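Local atomic coordinates of translation initiation factor eif-2b-like protein (Chaetomium thermophilum, PDB entry 4ZEO), a protein that probably takes part in translation initiation as the delta subunit of eIF2B, the guanine nucleotide exchange factor for eIF2. Residues A273-V287 with T298-T312. Sequence-based numbering, arbitrary orientation.
Sequences ARNAAQSINDGDTIV and TLLRARKEGKSFNVT
K307 meets the backbone carbonyls of A277 and I280 with its ammonium group, reaching back from the loop after helix 293-304. CB lies 4.0 Å from OD1 of D282; CD and CE run past the carbonyl oxygen of I280, and the extended chain delivers NZ between two backbone acceptors. NZ donates to O of I280 at 2.5 Å, almost in line with the carbonyl, and to O of A277 at 2.7 Å, which it meets from the opposite face to the N-H of I280. E305 adds a salt bridge to NZ, its other oxygen bridging to R301 NE. A lysine suits this place because a long apolar stem ends in one ammonium group, whose N-H groups reach both carbonyls and a water; a methionine here would probably leave O of I280 without this donor and E305 with one cation fewer.

Beneath this polar end, small or branched A277, A302 and T298 let the axes of helix segments 273-277 and 298-304 come within 8.2 Å. The methyl of A277 rests on CG of R301, while I280 divides its branches: CD1 meets CD2 of L299 at 3.7 Å, and CG2, anti to the backbone N (chi1 -60° places CG1 beside it), sits over the F309 ring in a CH-pi contact, 4.1 Å from the centroid.

D282, in the type II turn from N281 to D284, holds the loop at S308: its OD1 takes S308 N at 2.6 Å nearly straight on and S308 OG from above the carboxylate plane. G283, whose phi of 86° suits a residue lacking CB, donates to O of S308. Strands 285-289 and 310-314 then pair in parallel within the beta-alpha-beta unit of this Rossmann-like domain, I286 giving its N-H to O of N310 and taking N-H of T312 on its O. K307 and D282 thus pair with backbone atoms of the opposite segment, beside an apolar cluster of I280, L299, A302 and F309.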
loop_
_atom_site.group_PDB
_atom_site.type_symbol
_atom_site.label_atom_id
_atom_site.label_comp_id
_atom_site.label_asym_id
_atom_site.label_seq_id
_atom_site.Cartn_x
_atom_site.Cartn_y
_atom_site.Cartn_z
ATOM N N ALA A 273 -9.453 0.674 -7.949
ATOM C CA ALA A 273 -10.336 1.846 -7.921
ATOM C C ALA A 273 -11.513 1.627 -8.864
ATOM O O ALA A 273 -12.656 1.918 -8.520
ATOM C CB ALA A 273 -9.578 3.111 -8.284
ATOM N N ARG A 274 -11.236 1.082 -10.042
ATOM C CA ARG A 274 -12.293 0.843 -11.011
ATOM C C ARG A 274 -13.253 -0.235 -10.517
ATOM O O ARG A 274 -14.461 -0.081 -10.571
ATOM C CB ARG A 274 -11.718 0.447 -12.367
ATOM C CG ARG A 274 -12.784 0.005 -13.321
ATOM C CD ARG A 274 -12.343 0.148 -14.760
ATOM N NE ARG A 274 -13.424 -0.205 -15.666
ATOM C CZ ARG A 274 -13.360 -0.132 -16.993
ATOM N NH1 ARG A 274 -12.259 0.290 -17.595
ATOM N NH2 ARG A 274 -14.403 -0.486 -17.721
ATOM N N ASN A 275 -12.710 -1.335 -10.037
ATOM C CA ASN A 275 -13.571 -2.418 -9.601
ATOM C C ASN A 275 -14.323 -2.058 -8.310
ATOM O O ASN A 275 -15.480 -2.430 -8.153
ATOM C CB ASN A 275 -12.746 -3.705 -9.474
ATOM C CG ASN A 275 -12.343 -4.256 -10.833
ATOM O OD1 ASN A 275 -12.671 -3.664 -11.863
ATOM N ND2 ASN A 275 -11.607 -5.364 -10.846
ATOM N N ALA A 276 -13.698 -1.299 -7.414
ATOM C CA ALA A 276 -14.398 -0.848 -6.201
ATOM C C ALA A 276 -15.515 0.167 -6.516
ATOM O O ALA A 276 -16.573 0.152 -5.879
ATOM C CB ALA A 276 -13.411 -0.252 -5.200
ATOM N N ALA A 277 -15.274 1.027 -7.507
ATOM C CA ALA A 277 -16.249 2.015 -7.957
ATOM C C ALA A 277 -17.520 1.366 -8.523
ATOM O O ALA A 277 -18.593 1.989 -8.577
ATOM C CB ALA A 277 -15.614 2.935 -9.006
ATOM N N GLN A 278 -17.382 0.133 -8.996
ATOM C CA GLN A 278 -18.523 -0.653 -9.469
ATOM C C GLN A 278 -19.518 -0.887 -8.334
ATOM O O GLN A 278 -20.719 -1.003 -8.558
ATOM C CB GLN A 278 -18.055 -1.986 -10.048
ATOM C CG GLN A 278 -17.575 -1.885 -11.469
ATOM C CD GLN A 278 -17.026 -3.201 -11.972
ATOM O OE1 GLN A 278 -16.840 -4.143 -11.199
ATOM N NE2 GLN A 278 -16.709 -3.256 -13.256
ATOM N N SER A 279 -18.991 -1.009 -7.123
ATOM C CA SER A 279 -19.805 -1.189 -5.936
ATOM C C SER A 279 -20.616 0.053 -5.586
ATOM O O SER A 279 -21.620 -0.043 -4.891
ATOM C CB SER A 279 -18.939 -1.585 -4.750
ATOM O OG SER A 279 -18.822 -2.988 -4.685
ATOM N N ILE A 280 -20.133 1.223 -5.989
ATOM C CA ILE A 280 -20.831 2.464 -5.708
ATOM C C ILE A 280 -21.945 2.729 -6.704
ATOM O O ILE A 280 -21.761 2.588 -7.898
ATOM C CB ILE A 280 -19.847 3.628 -5.649
ATOM C CG1 ILE A 280 -18.839 3.349 -4.531
ATOM C CG2 ILE A 280 -20.579 4.949 -5.410
ATOM C CD1 ILE A 280 -17.760 4.344 -4.425
ATOM N N ASN A 281 -23.109 3.111 -6.192
ATOM C CA ASN A 281 -24.293 3.304 -7.021
ATOM C C ASN A 281 -24.931 4.638 -6.724
ATOM O O ASN A 281 -24.641 5.234 -5.692
ATOM C CB ASN A 281 -25.301 2.195 -6.754
ATOM C CG ASN A 281 -24.808 0.849 -7.203
ATOM O OD1 ASN A 281 -24.486 0.641 -8.369
ATOM N ND2 ASN A 281 -24.656 -0.055 -6.247
ATOM N N ASP A 282 -25.825 5.087 -7.595
ATOM C CA ASP A 282 -26.467 6.384 -7.399
ATOM C C ASP A 282 -27.297 6.374 -6.120
ATOM O O ASP A 282 -28.063 5.443 -5.872
ATOM C CB ASP A 282 -27.363 6.731 -8.585
ATOM C CG ASP A 282 -26.688 7.638 -9.573
ATOM O OD1 ASP A 282 -25.802 8.400 -9.152
ATOM O OD2 ASP A 282 -27.052 7.605 -10.766
ATOM N N GLY A 283 -27.151 7.427 -5.323
ATOM C CA GLY A 283 -27.863 7.547 -4.061
ATOM C C GLY A 283 -27.193 6.895 -2.858
ATOM O O GLY A 283 -27.751 6.897 -1.769
ATOM N N ASP A 284 -25.997 6.346 -3.044
ATOM C CA ASP A 284 -25.277 5.693 -1.944
ATOM C C ASP A 284 -24.732 6.706 -0.950
ATOM O O ASP A 284 -24.443 7.860 -1.284
ATOM C CB ASP A 284 -24.096 4.850 -2.476
ATOM C CG ASP A 284 -24.504 3.453 -2.938
ATOM O OD1 ASP A 284 -23.610 2.695 -3.390
ATOM O OD2 ASP A 284 -25.707 3.116 -2.883
ATOM N N THR A 285 -24.567 6.259 0.283
ATOM C CA THR A 285 -23.796 7.025 1.236
ATOM C C THR A 285 -22.591 6.212 1.612
ATOM O O THR A 285 -22.693 5.071 2.016
ATOM C CB THR A 285 -24.586 7.415 2.487
ATOM O OG1 THR A 285 -25.787 8.107 2.100
ATOM C CG2 THR A 285 -23.740 8.340 3.344
ATOM N N ILE A 286 -21.437 6.815 1.447
ATOM C CA ILE A 286 -20.173 6.154 1.699
ATOM C C ILE A 286 -19.520 6.720 2.943
ATOM O O ILE A 286 -19.516 7.935 3.134
ATOM C CB ILE A 286 -19.189 6.320 0.511
ATOM C CG1 ILE A 286 -19.893 6.020 -0.820
ATOM C CG2 ILE A 286 -17.976 5.456 0.722
ATOM C CD1 ILE A 286 -20.187 4.559 -1.024
ATOM N N VAL A 287 -18.979 5.840 3.781
ATOM C CA VAL A 287 -18.233 6.265 4.949
ATOM C C VAL A 287 -16.767 5.852 4.811
ATOM O O VAL A 287 -16.450 4.758 4.338
ATOM C CB VAL A 287 -18.823 5.678 6.249
ATOM C CG1 VAL A 287 -18.035 6.196 7.459
ATOM C CG2 VAL A 287 -20.318 6.040 6.374
ATOM N N THR A 298 -11.038 5.583 -5.754
ATOM C CA THR A 298 -12.318 4.927 -5.990
ATOM C C THR A 298 -13.449 5.932 -6.060
ATOM O O THR A 298 -14.260 5.908 -6.997
ATOM C CB THR A 298 -12.632 3.918 -4.905
ATOM O OG1 THR A 298 -11.657 2.869 -4.946
ATOM C CG2 THR A 298 -14.017 3.345 -5.121
ATOM N N LEU A 299 -13.470 6.836 -5.078
ATOM C CA LEU A 299 -14.497 7.870 -5.000
ATOM C C LEU A 299 -14.395 8.811 -6.196
ATOM O O LEU A 299 -15.404 9.184 -6.781
ATOM C CB LEU A 299 -14.393 8.634 -3.666
ATOM C CG LEU A 299 -14.673 7.747 -2.430
ATOM C CD1 LEU A 299 -14.550 8.502 -1.087
ATOM C CD2 LEU A 299 -16.062 7.090 -2.534
ATOM N N LEU A 300 -13.179 9.184 -6.578
ATOM C CA LEU A 300 -13.012 10.039 -7.760
ATOM C C LEU A 300 -13.465 9.302 -9.026
ATOM O O LEU A 300 -14.072 9.891 -9.909
ATOM C CB LEU A 300 -11.558 10.532 -7.889
ATOM C CG LEU A 300 -11.146 11.500 -6.759
ATOM C CD1 LEU A 300 -9.669 11.918 -6.828
ATOM C CD2 LEU A 300 -12.057 12.722 -6.689
ATOM N N ARG A 301 -13.210 8.004 -9.090
ATOM C CA ARG A 301 -13.623 7.217 -10.247
ATOM C C ARG A 301 -15.155 7.155 -10.388
ATOM O O ARG A 301 -15.696 7.380 -11.479
ATOM C CB ARG A 301 -13.026 5.803 -10.150
ATOM C CG ARG A 301 -13.466 4.844 -11.233
ATOM C CD ARG A 301 -12.749 5.094 -12.522
ATOM N NE ARG A 301 -13.294 4.219 -13.547
ATOM C CZ ARG A 301 -12.812 4.081 -14.784
ATOM N NH1 ARG A 301 -11.746 4.762 -15.192
ATOM N NH2 ARG A 301 -13.414 3.245 -15.612
ATOM N N ALA A 302 -15.853 6.896 -9.280
ATOM C CA ALA A 302 -17.311 6.787 -9.303
ATOM C C ALA A 302 -17.934 8.089 -9.747
ATOM O O ALA A 302 -18.876 8.100 -10.556
ATOM C CB ALA A 302 -17.839 6.390 -7.941
ATOM N N ARG A 303 -17.371 9.188 -9.259
ATOM C CA ARG A 303 -17.841 10.514 -9.646
ATOM C C ARG A 303 -17.605 10.769 -11.136
ATOM O O ARG A 303 -18.482 11.286 -11.822
ATOM C CB ARG A 303 -17.148 11.596 -8.820
ATOM C CG ARG A 303 -17.656 13.000 -9.098
ATOM C CD ARG A 303 -19.085 13.132 -8.610
ATOM N NE ARG A 303 -19.712 14.356 -9.080
ATOM C CZ ARG A 303 -20.881 14.385 -9.707
ATOM N NH1 ARG A 303 -21.528 13.246 -9.938
ATOM N NH2 ARG A 303 -21.398 15.542 -10.105
ATOM N N LYS A 304 -16.431 10.397 -11.639
ATOM C CA LYS A 304 -16.149 10.575 -13.059
ATOM C C LYS A 304 -17.084 9.714 -13.903
ATOM O O LYS A 304 -17.420 10.082 -15.021
ATOM C CB LYS A 304 -14.681 10.251 -13.384
ATOM C CG LYS A 304 -13.829 11.500 -13.630
ATOM C CD LYS A 304 -12.353 11.173 -13.741
ATOM C CE LYS A 304 -11.772 10.901 -12.348
ATOM N NZ LYS A 304 -10.318 10.555 -12.321
ATOM N N GLU A 305 -17.517 8.580 -13.359
ATOM C CA GLU A 305 -18.492 7.725 -14.028
ATOM C C GLU A 305 -19.892 8.347 -14.036
ATOM O O GLU A 305 -20.818 7.814 -14.648
ATOM C CB GLU A 305 -18.522 6.352 -13.366
ATOM C CG GLU A 305 -17.273 5.559 -13.617
ATOM C CD GLU A 305 -17.173 4.331 -12.754
ATOM O OE1 GLU A 305 -17.933 4.254 -11.762
ATOM O OE2 GLU A 305 -16.316 3.455 -13.049
ATOM N N GLY A 306 -20.053 9.471 -13.352
ATOM C CA GLY A 306 -21.315 10.193 -13.381
ATOM C C GLY A 306 -22.219 9.897 -12.197
ATOM O O GLY A 306 -23.337 10.387 -12.128
ATOM N N LYS A 307 -21.731 9.098 -11.256
ATOM C CA LYS A 307 -22.526 8.706 -10.100
ATOM C C LYS A 307 -22.659 9.831 -9.088
ATOM O O LYS A 307 -21.737 10.605 -8.863
ATOM C CB LYS A 307 -21.910 7.467 -9.453
ATOM C CG LYS A 307 -21.778 6.331 -10.455
ATOM C CD LYS A 307 -21.263 5.098 -9.823
ATOM C CE LYS A 307 -20.911 4.057 -10.850
ATOM N NZ LYS A 307 -20.663 2.747 -10.190
ATOM N N SER A 308 -23.834 9.917 -8.487
ATOM C CA SER A 308 -24.096 10.905 -7.455
ATOM C C SER A 308 -24.301 10.209 -6.118
ATOM O O SER A 308 -25.176 9.357 -5.959
ATOM C CB SER A 308 -25.311 11.748 -7.824
ATOM O OG SER A 308 -26.498 10.984 -7.744
ATOM N N PHE A 309 -23.462 10.571 -5.159
ATOM C CA PHE A 309 -23.437 9.878 -3.890
ATOM C C PHE A 309 -22.898 10.803 -2.817
ATOM O O PHE A 309 -22.327 11.855 -3.110
ATOM C CB PHE A 309 -22.596 8.607 -3.993
ATOM C CG PHE A 309 -21.213 8.831 -4.549
ATOM C CD1 PHE A 309 -20.985 8.824 -5.910
ATOM C CD2 PHE A 309 -20.131 9.019 -3.702
ATOM C CE1 PHE A 309 -19.718 9.033 -6.413
ATOM C CE2 PHE A 309 -18.858 9.225 -4.212
ATOM C CZ PHE A 309 -18.661 9.228 -5.565
ATOM N N ASN A 310 -23.099 10.403 -1.574
ATOM C CA ASN A 310 -22.655 11.171 -0.432
ATOM C C ASN A 310 -21.482 10.508 0.230
ATOM O O ASN A 310 -21.366 9.280 0.226
ATOM C CB ASN A 310 -23.790 11.344 0.557
ATOM C CG ASN A 310 -24.861 12.280 0.041
ATOM O OD1 ASN A 310 -24.565 13.307 -0.567
ATOM N ND2 ASN A 310 -26.113 11.945 0.299
ATOM N N VAL A 311 -20.575 11.318 0.753
ATOM C CA VAL A 311 -19.439 10.773 1.478
ATOM C C VAL A 311 -19.332 11.370 2.869
ATOM O O VAL A 311 -19.440 12.585 3.055
ATOM C CB VAL A 311 -18.129 10.988 0.693
ATOM C CG1 VAL A 311 -16.941 10.557 1.512
ATOM C CG2 VAL A 311 -18.186 10.227 -0.624
ATOM N N THR A 312 -19.155 10.499 3.849
ATOM C CA THR A 312 -18.882 10.922 5.201
ATOM C C THR A 312 -17.432 10.606 5.475
ATOM O O THR A 312 -16.996 9.473 5.317
ATOM C CB THR A 312 -19.805 10.224 6.239
ATOM O OG1 THR A 312 -21.146 10.697 6.081
ATOM C CG2 THR A 312 -19.347 10.520 7.671
HETATM O O HOH W 1 -16.340 0.930 -12.093
HETATM O O HOH W 2 -22.088 0.526 -10.543
#